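Beta-agarase D (Zobellia galactanivorans, PDB 4ASM) hydrolyses the beta-1,4-linkages of agarose at random positions along the chain, retaining the anomeric configuration, as a secreted family 16 endo-glycosidase. Local coordinates at residues 82-85 / 90-93; 54-59 / 321-326; 35-40 / 46-51. One frame throughout, in Å; residues are numbered along the deposited sequence.

Contact 1: 82-85 / 90-93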
loop_
_atom_site.group_PDB
_atom_site.type_symbol
_atom_site.label_atom_id
_atom_site.label_comp_id
_atom_site.label_asym_id
_atom_site.label_seq_id
_atom_site.Cartn_x
_atom_site.Cartn_y
_atom_site.Cartn_z
ATOM N N ASN A 82 -1.074 -19.111 8.824
ATOM C CA ASN A 82 -0.306 -20.090 8.040
ATOM C C ASN A 82 -0.214 -19.784 6.543
ATOM O O ASN A 82 0.275 -20.617 5.770
ATOM C CB ASN A 82 -0.775 -21.537 8.291
ATOM C CG ASN A 82 -2.085 -21.850 7.621
ATOM O OD1 ASN A 82 -2.725 -20.981 7.008
ATOM N ND2 ASN A 82 -2.506 -23.103 7.724
ATOM N N HIS A 83 -0.684 -18.597 6.147
ATOM C CA HIS A 83 -0.573 -18.138 4.745
ATOM C C HIS A 83 0.630 -17.212 4.532
ATOM O O HIS A 83 0.607 -16.322 3.691
ATOM C CB HIS A 83 -1.892 -17.478 4.294
ATOM C CG HIS A 83 -2.957 -18.462 3.930
ATOM N ND1 HIS A 83 -3.192 -19.615 4.656
ATOM C CD2 HIS A 83 -3.793 -18.506 2.865
ATOM C CE1 HIS A 83 -4.160 -20.304 4.071
ATOM N NE2 HIS A 83 -4.542 -19.653 2.986
ATOM N N VAL A 84 1.700 -17.473 5.283
ATOM C CA VAL A 84 2.929 -16.688 5.284
ATOM C C VAL A 84 4.074 -17.680 5.388
ATOM O O VAL A 84 4.046 -18.565 6.236
ATOM C CB VAL A 84 3.005 -15.789 6.552
ATOM C CG1 VAL A 84 4.353 -15.079 6.623
ATOM C CG2 VAL A 84 1.843 -14.785 6.597
ATOM N N ALA A 85 5.054 -17.550 4.501
ATOM C CA ALA A 85 6.280 -18.362 4.605
ATOM C C ALA A 85 7.447 -17.593 3.991
ATOM O O ALA A 85 7.257 -16.622 3.248
ATOM C CB ALA A 85 6.093 -19.682 3.883
ATOM N N ASN A 90 12.333 -15.733 -1.273
ATOM C CA ASN A 90 11.216 -14.782 -1.223
ATOM C C ASN A 90 10.377 -14.950 0.024
ATOM O O ASN A 90 10.163 -16.077 0.492
ATOM C CB ASN A 90 10.249 -15.003 -2.402
ATOM C CG ASN A 90 10.892 -14.822 -3.760
ATOM O OD1 ASN A 90 11.322 -13.724 -4.122
ATOM N ND2 ASN A 90 10.926 -15.908 -4.545
ATOM N N LEU A 91 9.835 -13.833 0.516
ATOM C CA LEU A 91 8.625 -13.900 1.323
ATOM C C LEU A 91 7.474 -14.373 0.417
ATOM O O LEU A 91 7.307 -13.850 -0.696
ATOM C CB LEU A 91 8.310 -12.508 1.882
ATOM C CG LEU A 91 6.974 -12.305 2.596
ATOM C CD1 LEU A 91 6.897 -13.054 3.951
ATOM C CD2 LEU A 91 6.679 -10.814 2.760
ATOM N N ASN A 92 6.694 -15.336 0.900
ATOM C CA ASN A 92 5.514 -15.833 0.206
ATOM C C ASN A 92 4.310 -15.465 1.065
ATOM O O ASN A 92 4.264 -15.816 2.244
ATOM C CB ASN A 92 5.541 -17.374 0.098
ATOM C CG ASN A 92 6.558 -17.910 -0.926
ATOM O OD1 ASN A 92 6.173 -18.620 -1.853
ATOM N ND2 ASN A 92 7.842 -17.612 -0.738
ATOM N N ILE A 93 3.347 -14.742 0.488
ATOM C CA ILE A 93 2.073 -14.474 1.169
ATOM C C ILE A 93 0.985 -14.799 0.171
ATOM O O ILE A 93 0.941 -14.208 -0.903
ATOM C CB ILE A 93 1.976 -13.005 1.647
ATOM C CG1 ILE A 93 2.923 -12.800 2.823
ATOM C CG2 ILE A 93 0.547 -12.673 2.124
ATOM C CD1 ILE A 93 2.938 -11.378 3.385
#
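Ala85 and Asn92 face each other as an antiparallel hydrogen-bonded pair, each giving its N-H to the other's carbonyl. Ala85 N donates to Asn92 O over 3.0 Å. The return bond, from Asn92 N to Ala85 O, is shorter at 2.7 Å and nearly straight, 173° at the hydrogen. One step along, Val84 and Ile93 form the non-hydrogen-bonded pair, and here CA-H...O contacts take over: Val84 CA lies 3.4 Å from Asn92 O, and Ile93 CA lies 3.5 Å from His83 O.

The Asn92 side chain shows how a polar residue can serve its own strand, the partner strand and a third strand together. Its CB rests 3.7 Å from Ala85 O and shares a face of the sheet with Ala85 CB, 4.5 Å away. CG stands anti to the carbonyl carbon (chi1 -73°), a setting that lets the amide nitrogen reach back along its own strand. Asn92 ND2 thus makes a weak, bent hydrogen bond of 3.0 Å to Asn90 O, while OD1 is taken by the ND2 of Asn350 on strand 350-362.

The pairing closes the beta hairpin of strands 84-87 and 90-96 within the jelly-roll beta-sandwich of the family 16 hydrolases, and residues 82-90 belong to a stretch that, by similarity, contacts the substrate. Apolar groups occupy the face bearing Val84 and Ile93: Val84 CG1 meets Leu91 CD1 diagonally at 4.2 Å, and Val84, Leu91 and Ile93 all pack on Ile123 of strand 112-125. Beyond the Val84-Ile93 pair, His83 keeps a backbone hydrogen bond to Trp94; its ring stacks with that of Trp94 and its NE2 is hydrogen-bonded to Ser96 OG.

Contact 2: 54-59 / 321-326. With IMD (imidazole), chain C.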
loop_
_atom_site.group_PDB
_atom_site.type_symbol
_atom_site.label_atom_id
_atom_site.label_comp_id
_atom_site.label_asym_id
_atom_site.label_seq_id
_atom_site.Cartn_x
_atom_site.Cartn_y
_atom_site.Cartn_z
ATOM N N MET A 54 14.451 -11.656 14.971
ATOM C CA MET A 54 13.010 -11.533 14.855
ATOM C C MET A 54 12.788 -10.260 14.064
ATOM O O MET A 54 12.947 -9.164 14.601
ATOM C CB MET A 54 12.372 -11.373 16.229
ATOM C CG MET A 54 12.712 -12.457 17.210
ATOM S SD MET A 54 12.533 -11.849 18.908
ATOM C CE MET A 54 12.433 -13.435 19.754
ATOM N N LYS A 55 12.428 -10.387 12.791
ATOM C CA LYS A 55 12.174 -9.199 11.986
ATOM C C LYS A 55 10.691 -8.964 11.734
ATOM O O LYS A 55 10.302 -7.841 11.440
ATOM C CB LYS A 55 12.881 -9.311 10.636
ATOM C CG LYS A 55 14.380 -9.174 10.718
ATOM C CD LYS A 55 15.002 -9.187 9.344
ATOM C CE LYS A 55 16.517 -9.071 9.437
ATOM N NZ LYS A 55 16.900 -7.648 9.638
ATOM N N TRP A 56 9.896 -10.023 11.788
ATOM C CA TRP A 56 8.477 -9.964 11.475
ATOM C C TRP A 56 7.686 -10.836 12.422
ATOM O O TRP A 56 8.248 -11.746 13.050
ATOM C CB TRP A 56 8.198 -10.502 10.056
ATOM C CG TRP A 56 9.026 -9.897 8.969
ATOM C CD1 TRP A 56 10.247 -10.313 8.553
ATOM C CD2 TRP A 56 8.683 -8.769 8.147
ATOM N NE1 TRP A 56 10.698 -9.526 7.528
ATOM C CE2 TRP A 56 9.763 -8.561 7.261
ATOM C CE3 TRP A 56 7.556 -7.926 8.061
ATOM C CZ2 TRP A 56 9.773 -7.527 6.305
ATOM C CZ3 TRP A 56 7.561 -6.896 7.120
ATOM C CH2 TRP A 56 8.666 -6.706 6.242
ATOM N N TYR A 57 6.384 -10.598 12.493
ATOM C CA TYR A 57 5.446 -11.623 12.960
ATOM C C TYR A 57 4.328 -11.827 11.940
ATOM O O TYR A 57 4.006 -10.920 11.151
ATOM C CB TYR A 57 4.917 -11.376 14.383
ATOM C CG TYR A 57 4.342 -10.011 14.656
ATOM C CD1 TYR A 57 5.151 -8.977 15.110
ATOM C CD2 TYR A 57 2.981 -9.756 14.483
ATOM C CE1 TYR A 57 4.622 -7.718 15.387
ATOM C CE2 TYR A 57 2.445 -8.500 14.754
ATOM C CZ TYR A 57 3.270 -7.490 15.200
ATOM O OH TYR A 57 2.728 -6.240 15.462
ATOM N N ASN A 58 3.754 -13.030 11.952
ATOM C CA ASN A 58 2.806 -13.466 10.928
ATOM C C ASN A 58 1.366 -13.064 11.214
ATOM O O ASN A 58 0.423 -13.845 10.973
ATOM C CB ASN A 58 2.940 -14.982 10.658
ATOM C CG ASN A 58 2.668 -15.841 11.898
ATOM O OD1 ASN A 58 2.584 -15.331 13.027
ATOM N ND2 ASN A 58 2.525 -17.154 11.688
ATOM N N LYS A 59 1.190 -11.823 11.674
ATOM C CA LYS A 59 -0.132 -11.318 11.985
ATOM C C LYS A 59 -0.203 -9.822 11.694
ATOM O O LYS A 59 0.815 -9.151 11.657
ATOM C CB LYS A 59 -0.461 -11.620 13.469
ATOM C CG LYS A 59 -1.872 -11.281 13.913
ATOM C CD LYS A 59 -2.079 -11.822 15.334
ATOM C CE LYS A 59 -3.448 -11.440 15.867
ATOM N NZ LYS A 59 -3.775 -12.235 17.099
ATOM N N ILE A 321 5.448 -1.448 9.338
ATOM C CA ILE A 321 5.489 -1.965 7.957
ATOM C C ILE A 321 4.649 -3.232 7.909
ATOM O O ILE A 321 4.888 -4.171 8.688
ATOM C CB ILE A 321 6.912 -2.322 7.488
ATOM C CG1 ILE A 321 7.848 -1.127 7.587
ATOM C CG2 ILE A 321 6.868 -2.848 6.041
ATOM C CD1 ILE A 321 9.331 -1.515 7.535
ATOM N N ILE A 322 3.669 -3.243 7.007
ATOM C CA ILE A 322 2.768 -4.376 6.828
ATOM C C ILE A 322 2.822 -4.843 5.375
ATOM O O ILE A 322 2.842 -4.037 4.434
ATOM C CB ILE A 322 1.314 -3.988 7.195
ATOM C CG1 ILE A 322 1.258 -3.531 8.679
ATOM C CG2 ILE A 322 0.366 -5.147 6.920
ATOM C CD1 ILE A 322 -0.057 -2.945 9.128
ATOM N N ILE A 323 2.898 -6.156 5.187
ATOM C CA ILE A 323 2.772 -6.723 3.846
ATOM C C ILE A 323 1.634 -7.700 3.909
ATOM O O ILE A 323 1.560 -8.515 4.836
ATOM C CB ILE A 323 4.076 -7.411 3.379
ATOM C CG1 ILE A 323 5.218 -6.398 3.382
ATOM C CG2 ILE A 323 3.857 -8.019 1.976
ATOM C CD1 ILE A 323 6.574 -7.011 3.051
ATOM N N ASN A 324 0.722 -7.636 2.940
ATOM C CA ASN A 324 -0.409 -8.559 2.960
ATOM C C ASN A 324 -1.081 -8.729 1.607
ATOM O O ASN A 324 -0.699 -8.089 0.631
ATOM C CB ASN A 324 -1.453 -8.184 4.052
ATOM C CG ASN A 324 -2.347 -6.996 3.668
ATOM O OD1 ASN A 324 -2.463 -6.637 2.505
ATOM N ND2 ASN A 324 -3.015 -6.415 4.655
ATOM N N VAL A 325 -2.089 -9.591 1.589
ATOM C CA VAL A 325 -3.002 -9.714 0.474
ATOM C C VAL A 325 -4.404 -9.426 1.036
ATOM O O VAL A 325 -4.704 -9.801 2.167
ATOM C CB VAL A 325 -2.902 -11.134 -0.132
ATOM C CG1 VAL A 325 -4.132 -11.496 -0.996
ATOM C CG2 VAL A 325 -1.570 -11.253 -0.907
ATOM N N GLU A 326 -5.253 -8.762 0.243
ATOM C CA GLU A 326 -6.618 -8.423 0.670
ATOM C C GLU A 326 -7.635 -8.641 -0.421
ATOM O O GLU A 326 -7.381 -8.330 -1.585
ATOM C CB GLU A 326 -6.717 -6.957 1.115
ATOM C CG GLU A 326 -5.932 -6.670 2.379
ATOM C CD GLU A 326 -5.947 -5.195 2.755
ATOM O OE1 GLU A 326 -6.690 -4.401 2.121
ATOM O OE2 GLU A 326 -5.221 -4.834 3.711
HETATM N N1 IMD C . -4.074 -0.206 2.874
HETATM C C2 IMD C . -4.417 -1.310 3.560
HETATM N N3 IMD C . -4.612 -2.313 2.681
HETATM C C4 IMD C . -4.385 -1.852 1.429
HETATM C C5 IMD C . -4.041 -0.513 1.559
#
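Trp56 reaches across to Ile321 and Ile323 with the far corner of its six-membered ring. CH2 lies 3.8 Å from Ile323 CD1, and the adjacent CZ3 lies 4.2 Å from Ile321 CG2, so the two isoleucines meet neighbouring atoms of the benzo ring. The side chains of Trp56 and Ile323 cross obliquely. With CG anti to the carbonyl carbon (chi1 -52°), the indole extends from its strand into the interior, while NE1, at the other end of the ring system, is hydrogen-bonded to Asp33 OD2.

The alternate residues Asn324 and Glu326 carry polar groups on the other face of strand 320-326. Asn324 ND2 donates 2.9 Å to Glu326 OE2 on the anti side of the carboxylate, and the same oxygen accepts a nearly straight bond of 2.8 Å from N3 of a bound imidazole, probably from the crystallisation liquor. This imidazole also bonds to Glu160, the nucleophile by similarity, which puts Glu326 near the probable catalytic residue, consistent with its inferred role in binding substrate. A leucine in place of Glu326 would probably leave the Asn324 amide without its acceptor, free to turn.

Lys55 and Trp56 both face Phe48 in a classic beta bulge on one side, while strand 112-125 separates strand 56-57 from strand 320-326, which strand 147-153 borders in turn.

Contact 3: 35-40 / 46-51. With CA (calcium ion), chain B.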
loop_
_atom_site.group_PDB
_atom_site.type_symbol
_atom_site.label_atom_id
_atom_site.label_comp_id
_atom_site.label_asym_id
_atom_site.label_seq_id
_atom_site.Cartn_x
_atom_site.Cartn_y
_atom_site.Cartn_z
ATOM N N PHE A 35 15.044 -11.918 2.745
ATOM C CA PHE A 35 14.194 -13.122 2.721
ATOM C C PHE A 35 14.854 -14.373 2.134
ATOM O O PHE A 35 14.216 -15.116 1.396
ATOM C CB PHE A 35 12.889 -12.846 1.945
ATOM C CG PHE A 35 12.008 -11.792 2.579
ATOM C CD1 PHE A 35 11.492 -11.999 3.850
ATOM C CD2 PHE A 35 11.650 -10.622 1.891
ATOM C CE1 PHE A 35 10.661 -11.057 4.449
ATOM C CE2 PHE A 35 10.808 -9.675 2.486
ATOM C CZ PHE A 35 10.322 -9.886 3.756
ATOM N N ASN A 36 16.106 -14.636 2.512
ATOM C CA ASN A 36 16.837 -15.754 1.891
ATOM C C ASN A 36 16.944 -17.002 2.777
ATOM O O ASN A 36 17.547 -18.022 2.398
ATOM C CB ASN A 36 18.169 -15.256 1.340
ATOM C CG ASN A 36 17.973 -14.294 0.168
ATOM O OD1 ASN A 36 16.937 -14.349 -0.529
ATOM N ND2 ASN A 36 18.929 -13.402 -0.041
ATOM N N TYR A 37 16.265 -16.925 3.906
ATOM C CA TYR A 37 16.226 -17.966 4.912
ATOM C C TYR A 37 14.958 -18.794 4.756
ATOM O O TYR A 37 14.139 -18.544 3.853
ATOM C CB TYR A 37 16.298 -17.311 6.300
ATOM C CG TYR A 37 15.256 -16.222 6.545
ATOM C CD1 TYR A 37 15.493 -14.899 6.151
ATOM C CD2 TYR A 37 14.048 -16.523 7.164
ATOM C CE1 TYR A 37 14.530 -13.904 6.375
ATOM C CE2 TYR A 37 13.085 -15.550 7.369
ATOM C CZ TYR A 37 13.347 -14.248 6.987
ATOM O OH TYR A 37 12.380 -13.283 7.215
ATOM N N THR A 38 14.796 -19.786 5.627
ATOM C CA THR A 38 13.603 -20.604 5.656
ATOM C C THR A 38 12.745 -20.229 6.852
ATOM O O THR A 38 13.233 -20.152 7.981
ATOM C CB THR A 38 13.963 -22.123 5.674
ATOM O OG1 THR A 38 14.617 -22.455 4.443
ATOM C CG2 THR A 38 12.710 -22.988 5.831
ATOM N N PHE A 39 11.476 -19.927 6.581
ATOM C CA PHE A 39 10.455 -19.848 7.601
ATOM C C PHE A 39 9.297 -20.693 7.090
ATOM O O PHE A 39 8.647 -20.331 6.100
ATOM C CB PHE A 39 10.010 -18.399 7.859
ATOM C CG PHE A 39 8.752 -18.300 8.685
ATOM C CD1 PHE A 39 8.679 -18.889 9.942
ATOM C CD2 PHE A 39 7.633 -17.630 8.196
ATOM C CE1 PHE A 39 7.517 -18.827 10.701
ATOM C CE2 PHE A 39 6.453 -17.570 8.933
ATOM C CZ PHE A 39 6.395 -18.166 10.203
ATOM N N ASN A 40 9.062 -21.842 7.718
ATOM C CA ASN A 40 7.955 -22.690 7.309
ATOM C C ASN A 40 6.646 -22.179 7.902
ATOM O O ASN A 40 6.621 -21.726 9.051
ATOM C CB ASN A 40 8.187 -24.166 7.671
ATOM C CG ASN A 40 9.243 -24.823 6.795
ATOM O OD1 ASN A 40 10.378 -25.000 7.234
ATOM N ND2 ASN A 40 8.882 -25.177 5.554
ATOM N N VAL A 46 3.745 -16.250 15.489
ATOM C CA VAL A 46 5.168 -16.330 15.790
ATOM C C VAL A 46 5.950 -15.180 15.150
ATOM O O VAL A 46 5.516 -14.574 14.150
ATOM C CB VAL A 46 5.791 -17.674 15.305
ATOM C CG1 VAL A 46 5.124 -18.878 15.958
ATOM C CG2 VAL A 46 5.715 -17.778 13.779
ATOM N N ASP A 47 7.113 -14.903 15.715
ATOM C CA ASP A 47 8.084 -14.023 15.102
ATOM C C ASP A 47 8.907 -14.851 14.130
ATOM O O ASP A 47 9.104 -16.062 14.337
ATOM C CB ASP A 47 9.047 -13.452 16.153
ATOM C CG ASP A 47 8.383 -12.500 17.129
ATOM O OD1 ASP A 47 7.309 -11.918 16.834
ATOM O OD2 ASP A 47 8.967 -12.307 18.223
ATOM N N PHE A 48 9.432 -14.208 13.096
ATOM C CA PHE A 48 10.333 -14.884 12.168
ATOM C C PHE A 48 11.387 -13.950 11.600
ATOM O O PHE A 48 11.281 -12.731 11.698
ATOM C CB PHE A 48 9.580 -15.659 11.065
ATOM C CG PHE A 48 8.758 -14.801 10.121
ATOM C CD1 PHE A 48 9.329 -14.316 8.958
ATOM C CD2 PHE A 48 7.409 -14.542 10.365
ATOM C CE1 PHE A 48 8.587 -13.552 8.029
ATOM C CE2 PHE A 48 6.663 -13.780 9.445
ATOM C CZ PHE A 48 7.264 -13.285 8.284
ATOM N N GLY A 49 12.433 -14.550 11.048
ATOM C CA GLY A 49 13.574 -13.841 10.499
ATOM C C GLY A 49 14.744 -14.788 10.308
ATOM O O GLY A 49 14.639 -15.977 10.609
ATOM N N PRO A 50 15.856 -14.263 9.798
ATOM C CA PRO A 50 17.055 -15.083 9.557
ATOM C C PRO A 50 17.736 -15.425 10.871
ATOM O O PRO A 50 17.602 -14.684 11.846
ATOM C CB PRO A 50 17.959 -14.153 8.753
ATOM C CG PRO A 50 17.523 -12.750 9.174
ATOM C CD PRO A 50 16.048 -12.850 9.418
ATOM N N ASN A 51 18.470 -16.534 10.900
ATOM C CA ASN A 51 19.215 -16.925 12.109
ATOM C C ASN A 51 18.361 -16.738 13.371
ATOM O O ASN A 51 17.244 -17.253 13.446
ATOM C CB ASN A 51 20.519 -16.123 12.206
ATOM C CG ASN A 51 21.667 -16.928 12.815
ATOM O OD1 ASN A 51 21.565 -17.432 13.935
ATOM N ND2 ASN A 51 22.773 -17.030 12.079
HETATM CA CA CA B . 15.627 -12.585 -1.697
HETATM O O HOH W 1 12.686 -17.686 9.858
HETATM O O HOH W 2 16.495 -14.101 -3.381
#
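Phe39 and Phe48 lie almost parallel in an offset stack, their planes 5° apart and their centroids 4.2 Å apart. Phe48 CB also sits over the Phe39 face, 3.6 Å from the centroid, as a CH-pi contact, and Val46 CG2 adds an oblique methyl 3.7 Å from Phe39 CZ. The Tyr37 ring is laid on backbone instead: one face receives the Gly49-Pro50 peptide, with Pro50 N 3.5 Å above the ring centre and Pro50 CD making a CH-pi contact beside it. At the edge, Tyr37 OH comes 3.7 Å from Phe48 CD1, near the planes of both rings. CG of Tyr37, set between its backbone N and carbonyl carbon (chi1 53°), swings the ring over this peptide, and its hydroxyl is hydrogen-bonded to Asp33 OD2.

These rings join the irregular loop after strand 24-27 to strand 47-48 and the residues flanking it, at the surface of the GH16 domain and beside its calcium site. Asn36 OD1 binds the calcium ion at 2.5 Å, in company with a water and with Asp9, Asp34, Gly89 and Asp354. No direct hydrogen bond joins 35-40 to 46-51; a water bridges them, donating to Thr38 O and, at 2.7 Å, to Gly49 O. Phe48 continues inward to meet the Trp56 ring, while Asp47, pointing away from the loop, forms a salt bridge with Lys126.

How the contacts relate
Contacts 1 and 2 are buried, whereas contact 3 lies at the surface, and their chemistry differs. Contact 1 is backbone pairing within a hairpin; contact 2 is sparse apolar packing between strands distant in sequence; contact 3 rests on rings and one bridging water, with a calcium ligand, Asn36, in one of its segments. All three nonetheless converge. Strands 47-48 and 56-57 are neighbours, so contacts 2 and 3 adjoin. Leu91 and Ile93 of contact 1 pack on Ile323 of contact 2, and Leu91 also meets Phe35 of contact 3. Along the chain, contact 1 is nested inside the loop closed by contact 2, after contact 3 has closed.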